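Long-range contacts in CCHC-type domain-containing protein (Trypanosoma brucei brucei, PDB 7C45), which probably acts as an RNase D-type 3'-5' exoribonuclease that trims guide RNAs, binding RNA together with calcium and zinc ions: residues S31-S37 against A62-K67; V147-A152 against L197-L202. The contacts are given in a common frame with arbitrary orientation. Residue numbers count along the deposited sequence, not the author numbering.

Both contacts belong to the 3'-5' exonuclease domain of the RNase H-like clan and follow each other along the chain, contact 1 closing before contact 2 opens. Their centres lie about 19 Å apart and their nearest atoms about 6 Å, without touching. Contact 1 ties the end of helix 22-33 and the start of strand 37-44 to the end of strand 57-64 in the mixed sheet. Contact 2 packs helix 144-152 on helix 182-202. The same helix 182-202 reaches back to contact 1, where Val192 and Leu196 touch Cys63, and it carries the calcium ligand Asp191; strand 37-44 supplies two further protein ligands, Asp41 and Glu43. Strand and helix thus meet at the metal site.

Contact 1 of 2, residues S31-S37 against A62-K67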
ATOM      1  N   SER A  31      20.778  -6.177  -6.337  1.00 17.61           N
ATOM      2  CA  SER A  31      20.068  -5.012  -6.873  1.00 17.70           C
ATOM      3  C   SER A  31      19.405  -4.208  -5.766  1.00 17.37           C
ATOM      4  O   SER A  31      19.595  -2.990  -5.655  1.00 17.60           O
ATOM      5  CB  SER A  31      19.023  -5.454  -7.881  1.00 17.73           C
ATOM      6  OG  SER A  31      18.240  -4.349  -8.294  1.00 19.83           O
ATOM      7  N   LEU A  32      18.624  -4.879  -4.921  1.00 16.89           N
ATOM      8  CA  LEU A  32      17.911  -4.161  -3.876  1.00 16.60           C
ATOM      9  C   LEU A  32      18.866  -3.519  -2.885  1.00 16.79           C
ATOM     10  O   LEU A  32      18.523  -2.509  -2.266  1.00 16.77           O
ATOM     11  CB  LEU A  32      16.960  -5.107  -3.147  1.00 16.12           C
ATOM     12  CG  LEU A  32      15.846  -5.701  -3.962  1.00 15.94           C
ATOM     13  CD1 LEU A  32      15.184  -6.820  -3.154  1.00 15.56           C
ATOM     14  CD2 LEU A  32      14.835  -4.633  -4.368  1.00 15.91           C
ATOM     15  N   GLN A  33      20.071  -4.081  -2.733  1.00 17.03           N
ATOM     16  CA  GLN A  33      21.062  -3.495  -1.835  1.00 23.04           C
ATOM     17  C   GLN A  33      21.450  -2.078  -2.223  1.00 18.23           C
ATOM     18  O   GLN A  33      21.894  -1.306  -1.364  1.00 22.88           O
ATOM     19  CB  GLN A  33      22.313  -4.361  -1.793  1.00 22.22           C
ATOM     20  CG  GLN A  33      22.170  -5.486  -0.827  1.00 25.12           C
ATOM     21  CD  GLN A  33      23.364  -6.393  -0.806  1.00 28.57           C
ATOM     22  OE1 GLN A  33      24.153  -6.432  -1.740  1.00 30.48           O
ATOM     23  NE2 GLN A  33      23.492  -7.152   0.269  1.00 39.94           N
ATOM     24  N   GLY A  34      21.348  -1.729  -3.496  1.00 17.99           N
ATOM     25  CA  GLY A  34      21.619  -0.373  -3.936  1.00 18.45           C
ATOM     26  C   GLY A  34      20.423   0.560  -3.950  1.00 18.24           C
ATOM     27  O   GLY A  34      20.519   1.665  -4.484  1.00 18.62           O
ATOM     28  N   ALA A  35      19.289   0.152  -3.394  1.00 17.68           N
ATOM     29  CA  ALA A  35      18.111   1.008  -3.425  1.00 17.48           C
ATOM     30  C   ALA A  35      18.099   1.995  -2.263  1.00 17.53           C
ATOM     31  O   ALA A  35      18.706   1.782  -1.209  1.00 23.19           O
ATOM     32  CB  ALA A  35      16.829   0.175  -3.367  1.00 20.22           C
ATOM     33  N   ARG A  36      17.369   3.083  -2.475  1.00 17.57           N
ATOM     34  CA  ARG A  36      16.971   3.983  -1.406  1.00 17.52           C
ATOM     35  C   ARG A  36      15.555   3.717  -0.916  1.00 18.43           C
ATOM     36  O   ARG A  36      15.264   3.965   0.259  1.00 17.59           O
ATOM     37  CB  ARG A  36      17.062   5.443  -1.877  1.00 28.28           C
ATOM     38  CG  ARG A  36      18.441   5.867  -2.376  1.00 45.18           C
ATOM     39  CD  ARG A  36      19.508   5.626  -1.312  1.00 53.90           C
ATOM     40  NE  ARG A  36      19.073   6.141  -0.029  1.00 58.38           N
ATOM     41  CZ  ARG A  36      19.536   5.719   1.141  1.00 57.94           C
ATOM     42  NH1 ARG A  36      19.071   6.260   2.266  1.00 58.10           N
ATOM     43  NH2 ARG A  36      20.453   4.753   1.196  1.00 56.08           N
ATOM     44  N   SER A  37      14.671   3.252  -1.801  1.00 16.71           N
ATOM     45  CA  SER A  37      13.308   2.879  -1.447  1.00 16.23           C
ATOM     46  C   SER A  37      12.941   1.566  -2.129  1.00 15.98           C
ATOM     47  O   SER A  37      13.249   1.370  -3.307  1.00 16.19           O
ATOM     48  CB  SER A  37      12.302   3.965  -1.847  1.00 16.23           C
ATOM     49  OG  SER A  37      12.595   5.165  -1.175  1.00 20.78           O
ATOM     50  N   ALA A  62       8.871  -7.138  -4.748  1.00 14.96           N
ATOM     51  CA  ALA A  62       9.691  -5.971  -4.447  1.00 15.01           C
ATOM     52  C   ALA A  62       9.925  -5.160  -5.709  1.00 15.33           C
ATOM     53  O   ALA A  62      10.192  -5.712  -6.780  1.00 15.59           O
ATOM     54  CB  ALA A  62      11.044  -6.346  -3.853  1.00 15.04           C
ATOM     55  N   CYS A  63       9.866  -3.849  -5.564  1.00 15.37           N
ATOM     56  CA  CYS A  63      10.158  -2.958  -6.682  1.00 15.73           C
ATOM     57  C   CYS A  63      10.858  -1.743  -6.101  1.00 15.82           C
ATOM     58  O   CYS A  63      10.282  -1.073  -5.242  1.00 15.60           O
ATOM     59  CB  CYS A  63       8.877  -2.572  -7.405  1.00 15.76           C
ATOM     60  SG  CYS A  63       9.158  -1.601  -8.916  1.00 16.29           S
ATOM     61  N   SER A  64      12.094  -1.487  -6.539  1.00 16.17           N
ATOM     62  CA  SER A  64      12.929  -0.458  -5.936  1.00 16.33           C
ATOM     63  C   SER A  64      13.324   0.593  -6.964  1.00 20.87           C
ATOM     64  O   SER A  64      13.122   0.437  -8.166  1.00 17.05           O
ATOM     65  CB  SER A  64      14.187  -1.063  -5.308  1.00 16.39           C
ATOM     66  OG  SER A  64      15.268  -1.056  -6.229  1.00 16.85           O
ATOM     67  N   ASP A  65      13.889   1.684  -6.462  1.00 17.01           N
ATOM     68  CA  ASP A  65      14.425   2.717  -7.340  1.00 19.18           C
ATOM     69  C   ASP A  65      15.776   2.337  -7.948  1.00 18.00           C
ATOM     70  O   ASP A  65      16.322   3.123  -8.720  1.00 18.53           O
ATOM     71  CB  ASP A  65      14.538   4.039  -6.574  1.00 19.00           C
ATOM     72  CG  ASP A  65      15.476   3.944  -5.382  1.00 23.46           C
ATOM     73  OD1 ASP A  65      15.619   2.857  -4.813  1.00 23.52           O
ATOM     74  OD2 ASP A  65      16.093   4.965  -5.022  1.00 33.66           O
ATOM     75  N   ALA A  66      16.324   1.156  -7.642  1.00 17.85           N
ATOM     76  CA  ALA A  66      17.625   0.753  -8.178  1.00 18.29           C
ATOM     77  C   ALA A  66      17.536   0.021  -9.517  1.00 18.50           C
ATOM     78  O   ALA A  66      18.578  -0.215 -10.145  1.00 18.96           O
ATOM     79  CB  ALA A  66      18.365  -0.146  -7.162  1.00 18.08           C
ATOM     80  N   LYS A  67      16.327  -0.334  -9.984  1.00 18.24           N
ATOM     81  CA  LYS A  67      16.246  -1.141 -11.189  1.00 18.48           C
ATOM     82  C   LYS A  67      14.808  -1.191 -11.687  1.00 18.29           C
ATOM     83  O   LYS A  67      13.879  -1.307 -10.879  1.00 19.06           O
ATOM     84  CB  LYS A  67      16.800  -2.542 -10.916  1.00 18.33           C
ATOM     85  CG  LYS A  67      16.905  -3.410 -12.143  1.00 18.66           C
ATOM     86  CD  LYS A  67      17.341  -4.812 -11.822  1.00 29.76           C
ATOM     87  CE  LYS A  67      18.194  -5.368 -12.944  1.00 31.60           C
ATOM     88  NZ  LYS A  67      19.268  -4.409 -13.345  1.00 36.63           N
TER
HETATM   89  O   HOH W   1      15.830  -3.367  -7.387  1.00 16.94           O
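Polar contacts around Asp65 hold the two segments together. Its carboxylate receives two successive backbone amides: Arg36 N donates to Asp65 OD1 at 2.9 Å, with a weak second branch from Arg36 N to Asp65 OD2 at 3.4 Å, and Ser37 N reaches Asp65 OD1 at 3.2 Å in a nearly straight bond. The main chain answers in the other direction, Asp65 N donating to Ser37 O at 3.2 Å, while Ser64 CA makes a CA-H...O contact to Ser37 O, also 3.2 Å. These bonds fasten the start of strand 37-44 to the turn residue just after its antiparallel neighbour 57-64, in the mixed sheet of the exonuclease domain.

At the end of that strand, Ser64 to Lys67 form a type I beta turn. Ser64 OG accepts from Ala66 N at 2.8 Å, an ST turn, and shares a water with Ser31, the water lying 2.6 Å from Ser64 OG and 2.8 Å from Ser31 OG.

Apolar packing fills the space beside the polar cluster. Leu32 CD2 lies 3.7 Å from Ser64 CB and 4.2 Å from Ala62 CB, and this leucine also meets Phe73 of strand 70-74 and Met87 of helix 80-92. Ala66 CB lies 4.1 Å from Ala35 CB and also abuts a carbonyl, 3.4 Å from Ser31 O.

One carboxylate thus takes two successive main-chain amides and pins the helix-to-strand connection to the turn.

Contact 2 of 2, residues V147-A152 against L197-L202; sequences VLKSVA and LLSNYL
Two helices of the exonuclease domain pack through a buried, largely apolar interface without hydrogen bonds, the C-terminal end of helix 144-152 lying against that of helix 182-202. Both segments are helical throughout. Their axes approach to 10.1 Å, with N-to-C directions 42° apart and a signed crossing angle of +42°; the closest CA pairs, Val151 with Tyr201 and Ala152 with Leu198, are each 7.0 Å apart. The contact buries 357 Å².

Leu198 (m,t) reaches between three side chains: Leu198 CD1 is 4.2 Å from Val147 CG1, Leu198 CG is 3.8 Å from Leu148 CD2, and Leu198 CD2 is 3.8 Å from Val151 CG1. Leu148 has chi1 -91°, between wells, and chi2 t. Val151, with chi1 t, also directs CG1 to Tyr201 CB at 3.4 Å and Leu202 CG at 4.3 Å.

In this RNase H-like exonuclease fold, helix 182-202 also bears the calcium ligand Asp191, and the Leu148 side chain comes about 7 Å from that of Asp191, about 3 Å from that of His194 and about 11 Å from the bound calcium. The packing thus lies near the metal site, its nearest atom about 6 Å from the bound RNA.

Ala152 CB covers one face of the Tyr201 ring (chi1 -70°, chi2 85°) in a CH-pi contact, 4.0 Å from the centroid and 27° off the normal, and is 3.6 Å from Tyr201 CE1. Leu197 (p,p) brings CD1 to 4.0 Å from Ala152 CB and 4.1 Å from Leu148 CD2. Phe128 of helix 124-136 packs on Val151, and Leu12 of helix 4-12 on Leu197.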
ATOM      1  N   VAL A 147      -7.041   5.023  -3.627  1.00 14.84           N
ATOM      2  CA  VAL A 147      -5.885   5.880  -3.407  1.00 15.32           C
ATOM      3  C   VAL A 147      -5.204   6.190  -4.724  1.00 14.94           C
ATOM      4  O   VAL A 147      -4.776   7.322  -4.963  1.00 18.22           O
ATOM      5  CB  VAL A 147      -4.909   5.241  -2.414  1.00 14.51           C
ATOM      6  CG1 VAL A 147      -3.681   6.145  -2.271  1.00 14.54           C
ATOM      7  CG2 VAL A 147      -5.581   5.023  -1.111  1.00 14.35           C
ATOM      8  N   LEU A 148      -5.088   5.192  -5.600  1.00 15.07           N
ATOM      9  CA  LEU A 148      -4.465   5.429  -6.895  1.00 17.70           C
ATOM     10  C   LEU A 148      -5.185   6.540  -7.657  1.00 17.05           C
ATOM     11  O   LEU A 148      -4.549   7.455  -8.183  1.00 16.80           O
ATOM     12  CB  LEU A 148      -4.437   4.131  -7.700  1.00 20.85           C
ATOM     13  CG  LEU A 148      -3.183   3.290  -7.528  1.00 21.42           C
ATOM     14  CD1 LEU A 148      -3.359   2.000  -8.312  1.00 27.92           C
ATOM     15  CD2 LEU A 148      -1.955   4.064  -8.006  1.00 15.57           C
ATOM     16  N   LYS A 149      -6.521   6.497  -7.676  1.00 20.23           N
ATOM     17  CA  LYS A 149      -7.307   7.479  -8.419  1.00 21.91           C
ATOM     18  C   LYS A 149      -7.194   8.863  -7.801  1.00 17.80           C
ATOM     19  O   LYS A 149      -6.974   9.862  -8.505  1.00 19.26           O
ATOM     20  CB  LYS A 149      -8.767   7.020  -8.466  1.00 19.54           C
ATOM     21  CG  LYS A 149      -9.724   7.910  -9.241  1.00 26.84           C
ATOM     22  CD  LYS A 149     -10.963   7.105  -9.616  1.00 31.53           C
ATOM     23  CE  LYS A 149     -12.258   7.897  -9.457  1.00 34.07           C
ATOM     24  NZ  LYS A 149     -12.278   9.111 -10.293  1.00 28.59           N
ATOM     25  N   SER A 150      -7.328   8.946  -6.485  1.00 17.12           N
ATOM     26  CA  SER A 150      -7.290  10.246  -5.835  1.00 21.89           C
ATOM     27  C   SER A 150      -5.896  10.864  -5.874  1.00 17.29           C
ATOM     28  O   SER A 150      -5.767  12.081  -6.014  1.00 23.02           O
ATOM     29  CB  SER A 150      -7.788  10.130  -4.400  1.00 25.82           C
ATOM     30  OG  SER A 150      -7.495  11.317  -3.698  1.00 33.32           O
ATOM     31  N   VAL A 151      -4.842  10.061  -5.747  1.00 16.88           N
ATOM     32  CA  VAL A 151      -3.497  10.621  -5.668  1.00 18.91           C
ATOM     33  C   VAL A 151      -2.862  10.780  -7.046  1.00 17.73           C
ATOM     34  O   VAL A 151      -2.254  11.810  -7.337  1.00 19.96           O
ATOM     35  CB  VAL A 151      -2.603   9.767  -4.754  1.00 15.33           C
ATOM     36  CG1 VAL A 151      -1.190  10.246  -4.858  1.00 19.46           C
ATOM     37  CG2 VAL A 151      -3.093   9.842  -3.312  1.00 15.07           C
ATOM     38  N   ALA A 152      -2.968   9.786  -7.916  1.00 23.14           N
ATOM     39  CA  ALA A 152      -2.267   9.814  -9.193  1.00 25.07           C
ATOM     40  C   ALA A 152      -3.197   9.951 -10.388  1.00 24.67           C
ATOM     41  O   ALA A 152      -2.719  10.009 -11.522  1.00 25.49           O
ATOM     42  CB  ALA A 152      -1.412   8.550  -9.359  1.00 26.38           C
ATOM     43  N   LEU A 197       5.107   4.103  -7.530  1.00 15.95           N
ATOM     44  CA  LEU A 197       4.704   5.332  -8.201  1.00 18.21           C
ATOM     45  C   LEU A 197       3.965   6.258  -7.242  1.00 17.25           C
ATOM     46  O   LEU A 197       4.122   7.484  -7.313  1.00 17.14           O
ATOM     47  CB  LEU A 197       3.875   5.017  -9.437  1.00 17.66           C
ATOM     48  CG  LEU A 197       2.410   4.606  -9.419  1.00 21.19           C
ATOM     49  CD1 LEU A 197       1.469   5.819  -9.368  1.00 22.00           C
ATOM     50  CD2 LEU A 197       2.119   3.749 -10.627  1.00 24.92           C
ATOM     51  N   LEU A 198       3.169   5.688  -6.322  1.00 15.63           N
ATOM     52  CA  LEU A 198       2.483   6.516  -5.335  1.00 15.45           C
ATOM     53  C   LEU A 198       3.457   7.257  -4.445  1.00 15.50           C
ATOM     54  O   LEU A 198       3.155   8.374  -3.993  1.00 16.37           O
ATOM     55  CB  LEU A 198       1.564   5.653  -4.471  1.00 15.09           C
ATOM     56  CG  LEU A 198       0.239   5.311  -5.165  1.00 15.08           C
ATOM     57  CD1 LEU A 198      -0.529   4.258  -4.369  1.00 18.74           C
ATOM     58  CD2 LEU A 198      -0.615   6.570  -5.393  1.00 15.20           C
ATOM     59  N   SER A 199       4.602   6.639  -4.136  1.00 16.05           N
ATOM     60  CA  SER A 199       5.595   7.306  -3.301  1.00 15.65           C
ATOM     61  C   SER A 199       6.101   8.575  -3.962  1.00 16.82           C
ATOM     62  O   SER A 199       6.461   9.524  -3.268  1.00 18.25           O
ATOM     63  CB  SER A 199       6.768   6.381  -2.989  1.00 15.64           C
ATOM     64  OG  SER A 199       7.527   6.128  -4.161  1.00 20.47           O
ATOM     65  N   ASN A 200       6.097   8.620  -5.296  1.00 16.32           N
ATOM     66  CA  ASN A 200       6.543   9.824  -5.996  1.00 18.83           C
ATOM     67  C   ASN A 200       5.597  10.983  -5.754  1.00 17.03           C
ATOM     68  O   ASN A 200       6.013  12.147  -5.787  1.00 20.26           O
ATOM     69  CB  ASN A 200       6.656   9.559  -7.497  1.00 18.93           C
ATOM     70  CG  ASN A 200       7.882   8.737  -7.857  1.00 21.49           C
ATOM     71  OD1 ASN A 200       8.867   8.706  -7.112  1.00 19.54           O
ATOM     72  ND2 ASN A 200       7.829   8.077  -9.007  1.00 19.73           N
ATOM     73  N   TYR A 201       4.325  10.692  -5.527  1.00 16.45           N
ATOM     74  CA  TYR A 201       3.363  11.745  -5.286  1.00 18.40           C
ATOM     75  C   TYR A 201       3.310  12.154  -3.826  1.00 20.35           C
ATOM     76  O   TYR A 201       3.056  13.322  -3.530  1.00 21.00           O
ATOM     77  CB  TYR A 201       1.972  11.297  -5.721  1.00 17.03           C
ATOM     78  CG  TYR A 201       1.784  11.162  -7.210  1.00 22.36           C
ATOM     79  CD1 TYR A 201       2.132   9.986  -7.877  1.00 17.62           C
ATOM     80  CD2 TYR A 201       1.250  12.200  -7.948  1.00 19.04           C
ATOM     81  CE1 TYR A 201       1.948   9.861  -9.225  1.00 18.74           C
ATOM     82  CE2 TYR A 201       1.068  12.082  -9.294  1.00 23.39           C
ATOM     83  CZ  TYR A 201       1.405  10.915  -9.928  1.00 24.87           C
ATOM     84  OH  TYR A 201       1.209  10.813 -11.272  1.00 28.49           O
ATOM     85  N   LEU A 202       3.530  11.211  -2.908  1.00 17.06           N
ATOM     86  CA  LEU A 202       3.279  11.440  -1.495  1.00 15.81           C
ATOM     87  C   LEU A 202       4.527  11.801  -0.710  1.00 21.27           C
ATOM     88  O   LEU A 202       4.426  12.517   0.288  1.00 25.59           O
ATOM     89  CB  LEU A 202       2.627  10.194  -0.878  1.00 15.40           C
ATOM     90  CG  LEU A 202       1.189   9.911  -1.341  1.00 19.37           C
ATOM     91  CD1 LEU A 202       0.663   8.537  -0.872  1.00 14.88           C
ATOM     92  CD2 LEU A 202       0.241  11.033  -0.888  1.00 20.08           C
TER